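Local coordinates for tryptophanyl-tRNA synthetase (Thermus thermophilus, PDB 2EL7), which probably catalyses the ATP-dependent attachment of tryptophan to its cognate tRNA, working as a homodimeric class I aminoacyl-tRNA synthetase, at residues 4-9 with 24-29; 38-43 with 82-87; 98-103 with 163-168. One frame throughout, in Å; residues are numbered along the deposited sequence.

Contact 1. Residues 4-9 with 24-29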
loop_
_atom_site.group_PDB
_atom_site.type_symbol
_atom_site.label_atom_id
_atom_site.label_comp_id
_atom_site.label_asym_id
_atom_site.label_seq_id
_atom_site.Cartn_x
_atom_site.Cartn_y
_atom_site.Cartn_z
ATOM N N VAL A 4 -22.959 -2.550 4.157
ATOM C CA VAL A 4 -22.273 -1.929 5.261
ATOM C C VAL A 4 -20.922 -2.575 5.549
ATOM O O VAL A 4 -20.771 -3.782 5.414
ATOM C CB VAL A 4 -23.162 -1.988 6.542
ATOM C CG1 VAL A 4 -22.361 -1.557 7.780
ATOM C CG2 VAL A 4 -24.361 -1.063 6.361
ATOM N N LEU A 5 -19.930 -1.759 5.894
ATOM C CA LEU A 5 -18.640 -2.299 6.252
ATOM C C LEU A 5 -18.375 -1.862 7.677
ATOM O O LEU A 5 -18.336 -0.660 7.967
ATOM C CB LEU A 5 -17.517 -1.787 5.356
ATOM C CG LEU A 5 -16.175 -2.361 5.877
ATOM C CD1 LEU A 5 -16.066 -3.867 5.603
ATOM C CD2 LEU A 5 -15.015 -1.650 5.235
ATOM N N SER A 6 -18.220 -2.828 8.577
ATOM C CA SER A 6 -17.945 -2.502 9.977
ATOM C C SER A 6 -16.591 -3.057 10.407
ATOM O O SER A 6 -16.313 -4.240 10.226
ATOM C CB SER A 6 -19.058 -3.047 10.883
ATOM O OG SER A 6 -20.336 -2.556 10.479
ATOM N N GLY A 7 -15.758 -2.193 10.982
ATOM C CA GLY A 7 -14.439 -2.595 11.418
ATOM C C GLY A 7 -14.379 -3.114 12.835
ATOM O O GLY A 7 -14.863 -2.463 13.773
ATOM N N ILE A 8 -13.771 -4.293 12.986
ATOM C CA ILE A 8 -13.606 -4.957 14.273
ATOM C C ILE A 8 -12.125 -4.968 14.662
ATOM O O ILE A 8 -11.270 -5.447 13.902
ATOM C CB ILE A 8 -14.112 -6.408 14.194
ATOM C CG1 ILE A 8 -15.640 -6.413 14.119
ATOM C CG2 ILE A 8 -13.609 -7.234 15.402
ATOM C CD1 ILE A 8 -16.214 -7.815 14.036
ATOM N N GLN A 9 -11.811 -4.450 15.843
ATOM C CA GLN A 9 -10.410 -4.451 16.267
ATOM C C GLN A 9 -9.928 -5.880 16.541
ATOM O O GLN A 9 -10.675 -6.709 17.071
ATOM C CB GLN A 9 -10.233 -3.562 17.505
ATOM C CG GLN A 9 -10.521 -2.106 17.208
ATOM C CD GLN A 9 -9.743 -1.618 15.995
ATOM O OE1 GLN A 9 -8.534 -1.861 15.890
ATOM N NE2 GLN A 9 -10.427 -0.929 15.069
ATOM N N LYS A 24 -24.675 -4.420 19.653
ATOM C CA LYS A 24 -26.118 -4.488 19.533
ATOM C C LYS A 24 -26.522 -3.906 18.178
ATOM O O LYS A 24 -27.468 -4.386 17.549
ATOM C CB LYS A 24 -26.788 -3.716 20.672
ATOM C CG LYS A 24 -28.245 -3.365 20.405
ATOM C CD LYS A 24 -28.970 -2.961 21.698
ATOM C CE LYS A 24 -29.320 -4.187 22.566
ATOM N NZ LYS A 24 -28.153 -5.083 22.882
ATOM N N GLN A 25 -25.785 -2.899 17.710
ATOM C CA GLN A 25 -26.116 -2.288 16.436
ATOM C C GLN A 25 -25.675 -3.156 15.263
ATOM O O GLN A 25 -26.383 -3.278 14.257
ATOM C CB GLN A 25 -25.486 -0.901 16.340
ATOM C CG GLN A 25 -25.883 -0.147 15.090
ATOM C CD GLN A 25 -25.231 1.227 15.013
ATOM O OE1 GLN A 25 -23.998 1.350 15.006
ATOM N NE2 GLN A 25 -26.061 2.276 14.956
ATOM N N TRP A 26 -24.494 -3.748 15.394
ATOM C CA TRP A 26 -23.960 -4.619 14.351
ATOM C C TRP A 26 -24.937 -5.758 14.118
ATOM O O TRP A 26 -25.182 -6.161 12.985
ATOM C CB TRP A 26 -22.607 -5.211 14.768
ATOM C CG TRP A 26 -21.505 -4.223 14.844
ATOM C CD1 TRP A 26 -21.520 -2.932 14.387
ATOM C CD2 TRP A 26 -20.183 -4.453 15.356
ATOM N NE1 TRP A 26 -20.290 -2.350 14.579
ATOM C CE2 TRP A 26 -19.450 -3.260 15.170
ATOM C CE3 TRP A 26 -19.549 -5.552 15.952
ATOM C CZ2 TRP A 26 -18.114 -3.134 15.556
ATOM C CZ3 TRP A 26 -18.220 -5.425 16.337
ATOM C CH2 TRP A 26 -17.516 -4.222 16.136
ATOM N N VAL A 27 -25.471 -6.287 15.217
ATOM C CA VAL A 27 -26.440 -7.377 15.157
ATOM C C VAL A 27 -27.676 -6.920 14.377
ATOM O O VAL A 27 -28.193 -7.662 13.526
ATOM C CB VAL A 27 -26.844 -7.832 16.596
ATOM C CG1 VAL A 27 -27.960 -8.836 16.530
ATOM C CG2 VAL A 27 -25.644 -8.473 17.300
ATOM N N ALA A 28 -28.141 -5.697 14.649
ATOM C CA ALA A 28 -29.316 -5.169 13.939
ATOM C C ALA A 28 -29.036 -5.038 12.448
ATOM O O ALA A 28 -29.889 -5.362 11.626
ATOM C CB ALA A 28 -29.775 -3.785 14.525
ATOM N N ILE A 29 -27.836 -4.577 12.096
ATOM C CA ILE A 29 -27.467 -4.418 10.693
ATOM C C ILE A 29 -27.440 -5.760 9.982
ATOM O O ILE A 29 -27.831 -5.867 8.822
ATOM C CB ILE A 29 -26.124 -3.730 10.577
ATOM C CG1 ILE A 29 -26.281 -2.270 11.034
ATOM C CG2 ILE A 29 -25.598 -3.831 9.136
ATOM C CD1 ILE A 29 -24.986 -1.648 11.563
#
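In the first beta-alpha-beta crossover of the Rossmann-type nucleotide-binding fold shared by class I synthetases, Trp26 and Ile29 of helix 16-33 settle on Val4, Ser6 and Ile8 of strand 4-8. Within the two segments the helix and strand axes approach to 10.7 Å and run nearly antiparallel, at 151°, as expected where a helix returns the chain for the next parallel strand. Trp26 bridges this wide gap, its CG placed beside the backbone N and anti to the carbonyl carbon (chi1 -69°). The indole spans three successive strand residues. Ser6 CB lies over one face of its five-membered ring, 4.3 Å from the centroid and 24° off the normal, a CH-pi contact that a small residue can make without pushing the ring away. The six-membered ring continues to Gly7, whose O is 3.8 Å from Trp26 CZ2, and to Ile8, whose CG1 approaches Trp26 CH2 obliquely to 3.5 Å. Phe39 of the neighbouring strand meets the indole edge-to-face, so the ring packs against two strands of the sheet. Just past the strand, Gln9 is predicted to bind ATP. Toward the start of the strand, two buried branched aliphatic residues complete the seam: Val4 and Ile29 cross at about a right angle, and Ile29 CG2 rests 4.0 Å from Val4 CB.

Contact 2. Residues 38-43 with 82-87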
loop_
_atom_site.group_PDB
_atom_site.type_symbol
_atom_site.label_atom_id
_atom_site.label_comp_id
_atom_site.label_asym_id
_atom_site.label_seq_id
_atom_site.Cartn_x
_atom_site.Cartn_y
_atom_site.Cartn_z
ATOM N N PHE A 38 -21.019 -6.598 5.740
ATOM C CA PHE A 38 -19.618 -7.018 5.858
ATOM C C PHE A 38 -18.979 -6.629 7.177
ATOM O O PHE A 38 -19.071 -5.472 7.619
ATOM C CB PHE A 38 -18.768 -6.426 4.741
ATOM C CG PHE A 38 -19.017 -7.039 3.391
ATOM C CD1 PHE A 38 -18.048 -6.962 2.398
ATOM C CD2 PHE A 38 -20.205 -7.687 3.113
ATOM C CE1 PHE A 38 -18.259 -7.521 1.166
ATOM C CE2 PHE A 38 -20.419 -8.250 1.882
ATOM C CZ PHE A 38 -19.440 -8.166 0.903
ATOM N N PHE A 39 -18.318 -7.591 7.811
ATOM C CA PHE A 39 -17.644 -7.313 9.085
ATOM C C PHE A 39 -16.208 -7.696 8.897
ATOM O O PHE A 39 -15.908 -8.857 8.637
ATOM C CB PHE A 39 -18.284 -8.092 10.244
ATOM C CG PHE A 39 -19.699 -7.652 10.563
ATOM C CD1 PHE A 39 -20.797 -8.267 9.941
ATOM C CD2 PHE A 39 -19.931 -6.641 11.499
ATOM C CE1 PHE A 39 -22.097 -7.890 10.249
ATOM C CE2 PHE A 39 -21.242 -6.244 11.825
ATOM C CZ PHE A 39 -22.329 -6.863 11.206
ATOM N N CYS A 40 -15.325 -6.701 9.025
ATOM C CA CYS A 40 -13.886 -6.859 8.792
ATOM C C CYS A 40 -13.006 -6.702 10.029
ATOM O O CYS A 40 -12.965 -5.631 10.628
ATOM C CB CYS A 40 -13.456 -5.839 7.724
ATOM S SG CYS A 40 -11.768 -5.946 7.044
ATOM N N ILE A 41 -12.302 -7.776 10.398
ATOM C CA ILE A 41 -11.397 -7.768 11.535
ATOM C C ILE A 41 -10.128 -7.097 10.983
ATOM O O ILE A 41 -9.378 -7.704 10.211
ATOM C CB ILE A 41 -11.096 -9.220 12.007
ATOM C CG1 ILE A 41 -12.349 -9.838 12.641
ATOM C CG2 ILE A 41 -9.941 -9.227 13.011
ATOM C CD1 ILE A 41 -12.191 -11.305 13.043
ATOM N N VAL A 42 -9.874 -5.856 11.381
ATOM C CA VAL A 42 -8.724 -5.132 10.836
ATOM C C VAL A 42 -7.347 -5.415 11.447
ATOM O O VAL A 42 -6.747 -4.545 12.070
ATOM C CB VAL A 42 -8.986 -3.589 10.836
ATOM C CG1 VAL A 42 -10.097 -3.264 9.865
ATOM C CG2 VAL A 42 -9.362 -3.108 12.221
ATOM N N ASP A 43 -6.826 -6.613 11.187
ATOM C CA ASP A 43 -5.540 -7.022 11.733
ATOM C C ASP A 43 -4.389 -6.111 11.287
ATOM O O ASP A 43 -3.446 -5.891 12.047
ATOM C CB ASP A 43 -5.264 -8.503 11.394
ATOM C CG ASP A 43 -5.301 -8.803 9.893
ATOM O OD1 ASP A 43 -4.851 -9.894 9.505
ATOM O OD2 ASP A 43 -5.769 -7.967 9.095
ATOM N N PHE A 82 -14.883 -11.549 7.836
ATOM C CA PHE A 82 -13.581 -11.898 7.295
ATOM C C PHE A 82 -12.453 -11.074 7.917
ATOM O O PHE A 82 -12.700 -10.076 8.611
ATOM C CB PHE A 82 -13.606 -11.707 5.783
ATOM C CG PHE A 82 -13.859 -10.295 5.350
ATOM C CD1 PHE A 82 -12.804 -9.442 5.090
ATOM C CD2 PHE A 82 -15.160 -9.829 5.166
ATOM C CE1 PHE A 82 -13.033 -8.125 4.641
ATOM C CE2 PHE A 82 -15.405 -8.533 4.727
ATOM C CZ PHE A 82 -14.329 -7.670 4.461
ATOM N N VAL A 83 -11.218 -11.511 7.680
ATOM C CA VAL A 83 -10.033 -10.839 8.205
ATOM C C VAL A 83 -9.438 -9.953 7.116
ATOM O O VAL A 83 -9.195 -10.416 6.002
ATOM C CB VAL A 83 -8.952 -11.855 8.637
ATOM C CG1 VAL A 83 -7.673 -11.111 9.044
ATOM C CG2 VAL A 83 -9.470 -12.707 9.778
ATOM N N GLN A 84 -9.185 -8.690 7.444
ATOM C CA GLN A 84 -8.644 -7.737 6.479
ATOM C C GLN A 84 -7.526 -8.310 5.592
ATOM O O GLN A 84 -7.680 -8.341 4.370
ATOM C CB GLN A 84 -8.198 -6.474 7.220
ATOM C CG GLN A 84 -7.577 -5.392 6.367
ATOM C CD GLN A 84 -7.328 -4.096 7.159
ATOM O OE1 GLN A 84 -7.292 -4.083 8.398
ATOM N NE2 GLN A 84 -7.154 -3.006 6.435
ATOM N N SER A 85 -6.429 -8.791 6.190
ATOM C CA SER A 85 -5.319 -9.367 5.409
ATOM C C SER A 85 -5.668 -10.550 4.494
ATOM O O SER A 85 -4.867 -10.919 3.637
ATOM C CB SER A 85 -4.138 -9.772 6.326
ATOM O OG SER A 85 -4.412 -10.889 7.159
ATOM N N HIS A 86 -6.838 -11.157 4.653
ATOM C CA HIS A 86 -7.208 -12.271 3.779
ATOM C C HIS A 86 -7.650 -11.819 2.392
ATOM O O HIS A 86 -7.696 -12.614 1.474
ATOM C CB HIS A 86 -8.272 -13.153 4.436
ATOM C CG HIS A 86 -7.753 -13.903 5.628
ATOM N ND1 HIS A 86 -8.467 -14.899 6.256
ATOM C CD2 HIS A 86 -6.591 -13.776 6.319
ATOM C CE1 HIS A 86 -7.768 -15.350 7.288
ATOM N NE2 HIS A 86 -6.628 -14.685 7.347
ATOM N N VAL A 87 -7.963 -10.538 2.237
ATOM C CA VAL A 87 -8.313 -10.000 0.927
ATOM C C VAL A 87 -7.337 -8.846 0.703
ATOM O O VAL A 87 -7.631 -7.692 0.969
ATOM C CB VAL A 87 -9.749 -9.520 0.885
ATOM C CG1 VAL A 87 -10.103 -9.073 -0.526
ATOM C CG2 VAL A 87 -10.656 -10.652 1.350
#
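The Phe82 ring has Cys40 CA over one face, while Cys40 SG approaches obliquely, 4.4 Å from the ring centroid and 48° off its normal, in a sulfur-aromatic contact. Phe38 comes in beside them: its ring plane stands at 89° to that of Phe82, with the centroids 6.0 Å apart in an oblique pairing, and its CD1 packs against Phe82 CE2. Phe82 CG sits between its backbone N and carbonyl carbon (chi1 62°), which starts the side chain toward strand 37-41, and Tyr140 adds an edge-to-face partner. The small cysteine side chain lets the Phe82 ring lie against strand 37-41.

Beneath the rings runs the parallel pairing of strands 37-41 and 80-83, the two strands of a beta-alpha-beta unit whose connecting helix is 55-72. Phe82 N donates to Phe39 O at 3.0 Å, and Ile41 N to Phe82 O at 2.9 Å. Ile41 and Val83 point to the other side of the sheet from Cys40 and Phe82, where both touch Thr62 of helix 55-72. At the strand ends the pairing changes character. Ile41 O accepts Gln84 N at 2.9 Å from one face of its plane and Asp43 N from the opposite face, the latter closing an inverse gamma turn centred on Val42. Gln84 also touches Asp136, predicted to bind tryptophan.

Asp43 grips Ser85, within the 3-10 segment 84-86, with both carboxylate oxygens, each through its syn lone pair. OD1 accepts the hydroxyl of Ser85 OG at 2.6 Å; OD2 accepts Ser85 N at 3.1 Å, a pairing likely to stabilise the negative charge. Leu327 of the second subunit packs on both Asp43 and Ser85.

Contact 3. Residues 98-103 with 163-168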
loop_
_atom_site.group_PDB
_atom_site.type_symbol
_atom_site.label_atom_id
_atom_site.label_comp_id
_atom_site.label_asym_id
_atom_site.label_seq_id
_atom_site.Cartn_x
_atom_site.Cartn_y
_atom_site.Cartn_z
ATOM N N THR A 98 -3.663 6.553 -2.346
ATOM C CA THR A 98 -2.541 7.328 -1.834
ATOM C C THR A 98 -2.162 8.410 -2.862
ATOM O O THR A 98 -1.984 9.578 -2.496
ATOM C CB THR A 98 -1.299 6.393 -1.546
ATOM O OG1 THR A 98 -1.527 5.647 -0.344
ATOM C CG2 THR A 98 -0.016 7.179 -1.386
ATOM N N THR A 99 -2.067 8.046 -4.142
ATOM C CA THR A 99 -1.679 9.032 -5.166
ATOM C C THR A 99 -2.734 10.120 -5.365
ATOM O O THR A 99 -2.433 11.195 -5.897
ATOM C CB THR A 99 -1.394 8.391 -6.584
ATOM O OG1 THR A 99 -2.603 7.832 -7.127
ATOM C CG2 THR A 99 -0.321 7.281 -6.500
ATOM N N LEU A 100 -3.964 9.849 -4.939
ATOM C CA LEU A 100 -5.035 10.823 -5.117
ATOM C C LEU A 100 -5.391 11.551 -3.826
ATOM O O LEU A 100 -6.488 12.094 -3.734
ATOM C CB LEU A 100 -6.299 10.139 -5.633
ATOM C CG LEU A 100 -6.234 9.283 -6.896
ATOM C CD1 LEU A 100 -7.551 8.526 -7.036
ATOM C CD2 LEU A 100 -5.972 10.159 -8.104
ATOM N N THR A 101 -4.483 11.551 -2.846
ATOM C CA THR A 101 -4.726 12.201 -1.559
ATOM C C THR A 101 -3.715 13.296 -1.214
ATOM O O THR A 101 -2.513 13.049 -1.114
ATOM C CB THR A 101 -4.737 11.162 -0.403
ATOM O OG1 THR A 101 -5.679 10.127 -0.709
ATOM C CG2 THR A 101 -5.158 11.813 0.935
ATOM N N PRO A 102 -4.193 14.536 -1.037
ATOM C CA PRO A 102 -3.300 15.656 -0.692
ATOM C C PRO A 102 -2.660 15.372 0.674
ATOM O O PRO A 102 -3.359 15.016 1.627
ATOM C CB PRO A 102 -4.248 16.857 -0.616
ATOM C CG PRO A 102 -5.393 16.470 -1.513
ATOM C CD PRO A 102 -5.587 14.994 -1.211
ATOM N N LEU A 103 -1.345 15.538 0.773
ATOM C CA LEU A 103 -0.633 15.289 2.019
ATOM C C LEU A 103 -1.250 16.040 3.202
ATOM O O LEU A 103 -1.454 15.461 4.283
ATOM C CB LEU A 103 0.826 15.716 1.870
ATOM C CG LEU A 103 1.923 14.861 2.501
ATOM C CD1 LEU A 103 3.109 15.738 2.791
ATOM C CD2 LEU A 103 1.455 14.204 3.759
ATOM N N ARG A 163 -15.112 10.977 -4.631
ATOM C CA ARG A 163 -15.460 12.035 -5.562
ATOM C C ARG A 163 -14.303 12.314 -6.499
ATOM O O ARG A 163 -14.503 12.419 -7.713
ATOM C CB ARG A 163 -15.851 13.320 -4.826
ATOM C CG ARG A 163 -17.179 13.213 -4.074
ATOM C CD ARG A 163 -17.771 14.585 -3.790
ATOM N NE ARG A 163 -16.969 15.333 -2.848
ATOM C CZ ARG A 163 -17.063 15.195 -1.533
ATOM N NH1 ARG A 163 -17.939 14.337 -1.029
ATOM N NH2 ARG A 163 -16.272 15.900 -0.724
ATOM N N ARG A 164 -13.094 12.405 -5.952
ATOM C CA ARG A 164 -11.927 12.683 -6.780
ATOM C C ARG A 164 -11.737 11.590 -7.813
ATOM O O ARG A 164 -11.457 11.885 -8.977
ATOM C CB ARG A 164 -10.677 12.819 -5.911
ATOM C CG ARG A 164 -9.499 13.402 -6.644
ATOM C CD ARG A 164 -8.389 13.818 -5.657
ATOM N NE ARG A 164 -8.765 14.891 -4.723
ATOM C CZ ARG A 164 -8.907 14.741 -3.408
ATOM N NH1 ARG A 164 -9.248 15.787 -2.655
ATOM N NH2 ARG A 164 -8.714 13.552 -2.841
ATOM N N PHE A 165 -11.914 10.331 -7.391
ATOM C CA PHE A 165 -11.768 9.204 -8.289
ATOM C C PHE A 165 -12.872 9.218 -9.338
ATOM O O PHE A 165 -12.595 9.103 -10.538
ATOM C CB PHE A 165 -11.810 7.867 -7.526
ATOM C CG PHE A 165 -11.467 6.661 -8.381
ATOM C CD1 PHE A 165 -10.180 6.103 -8.351
ATOM C CD2 PHE A 165 -12.417 6.101 -9.246
ATOM C CE1 PHE A 165 -9.842 5.007 -9.171
ATOM C CE2 PHE A 165 -12.093 5.009 -10.070
ATOM C CZ PHE A 165 -10.802 4.463 -10.031
ATOM N N ASN A 166 -14.121 9.342 -8.900
ATOM C CA ASN A 166 -15.243 9.349 -9.845
ATOM C C ASN A 166 -15.124 10.428 -10.929
ATOM O O ASN A 166 -15.410 10.168 -12.098
ATOM C CB ASN A 166 -16.582 9.493 -9.116
ATOM C CG ASN A 166 -16.926 8.266 -8.262
ATOM O OD1 ASN A 166 -16.402 7.163 -8.473
ATOM N ND2 ASN A 166 -17.828 8.451 -7.307
ATOM N N HIS A 167 -14.687 11.623 -10.545
ATOM C CA HIS A 167 -14.537 12.711 -11.493
ATOM C C HIS A 167 -13.415 12.470 -12.500
ATOM O O HIS A 167 -13.582 12.759 -13.695
ATOM C CB HIS A 167 -14.278 14.039 -10.755
ATOM C CG HIS A 167 -13.837 15.158 -11.657
ATOM N ND1 HIS A 167 -14.656 15.704 -12.624
ATOM C CD2 HIS A 167 -12.673 15.853 -11.715
ATOM C CE1 HIS A 167 -14.018 16.692 -13.233
ATOM N NE2 HIS A 167 -12.813 16.803 -12.700
ATOM N N LEU A 168 -12.279 11.954 -12.023
ATOM C CA LEU A 168 -11.116 11.690 -12.883
ATOM C C LEU A 168 -11.186 10.432 -13.757
ATOM O O LEU A 168 -10.573 10.395 -14.808
ATOM C CB LEU A 168 -9.832 11.561 -12.044
ATOM C CG LEU A 168 -9.363 12.648 -11.082
ATOM C CD1 LEU A 168 -8.199 12.102 -10.235
ATOM C CD2 LEU A 168 -8.936 13.888 -11.869
#
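Leu100 and Arg164 share the polar link of this contact. Arg164 NH2 donates to Leu100 O at 2.8 Å, but the angle at the hydrogen is only 125°, so the bond is weak despite its short length. The arginine chain runs extended to CD and then bends at chi3 (-64°), which sets NE; the guanidinium beyond it lies by the carbonyl. Arginine suits the position: its long aliphatic part can lie near the leucine while its charged end meets a backbone oxygen.

The flat guanidinium also makes a face contact. Pro102 and Arg164 meet tip to tip, and the CD and CG edge of Pro102 lies over one face of the group, toward its rim, with CD 3.8 Å from Arg164 NH2. Trp123 of the second subunit packs on both residues. An alanine in place of Arg164 would probably leave Leu100 O without its weak bond from the guanidinium and Pro102 CD and CG without the flat group they face.

The apolar contacts belong to the two branches of Leu100. CD1 meets the edge of the Phe165 ring, close to its plane, 3.8 Å from Phe165 CD1. The other methyl, CD2, lies 3.6 Å from Leu168 CD1, the two leucine side chains running alongside in opposite senses. A forked side chain thus touches two residues about one helical turn apart, and Phe169 adds a further apolar partner for it.

Thr101 turns away from the helix; its OG1 bonds back to Phe97 O, and its carbonyl O accepts Ser124 OG of the second subunit. Here the chain leaving helix 89-99 packs on helix 153-169 at the subunit interface of the homodimer.

Overall arrangement
The three contacts follow one another along the chain. Contacts 1 and 2 are close neighbours, their centres 13 Å apart, and share one three-stranded parallel sheet ordered 4-8, 37-41, 80-83: successive beta-alpha-beta units with strand 37-41 in the middle. They touch directly, Ile8 N lying 2.8 Å from Cys40 O in a probable hydrogen bond. Contact 3 is peripheral, its centre 27 Å from that of contact 1 and 24 Å from that of contact 2, though helix 89-99 follows strand 80-83 in the chain. Contacts 2 and 3 both touch the second subunit, which thus meets both the C-terminal ends of strands 37-41 and 80-83 and the outlying helices.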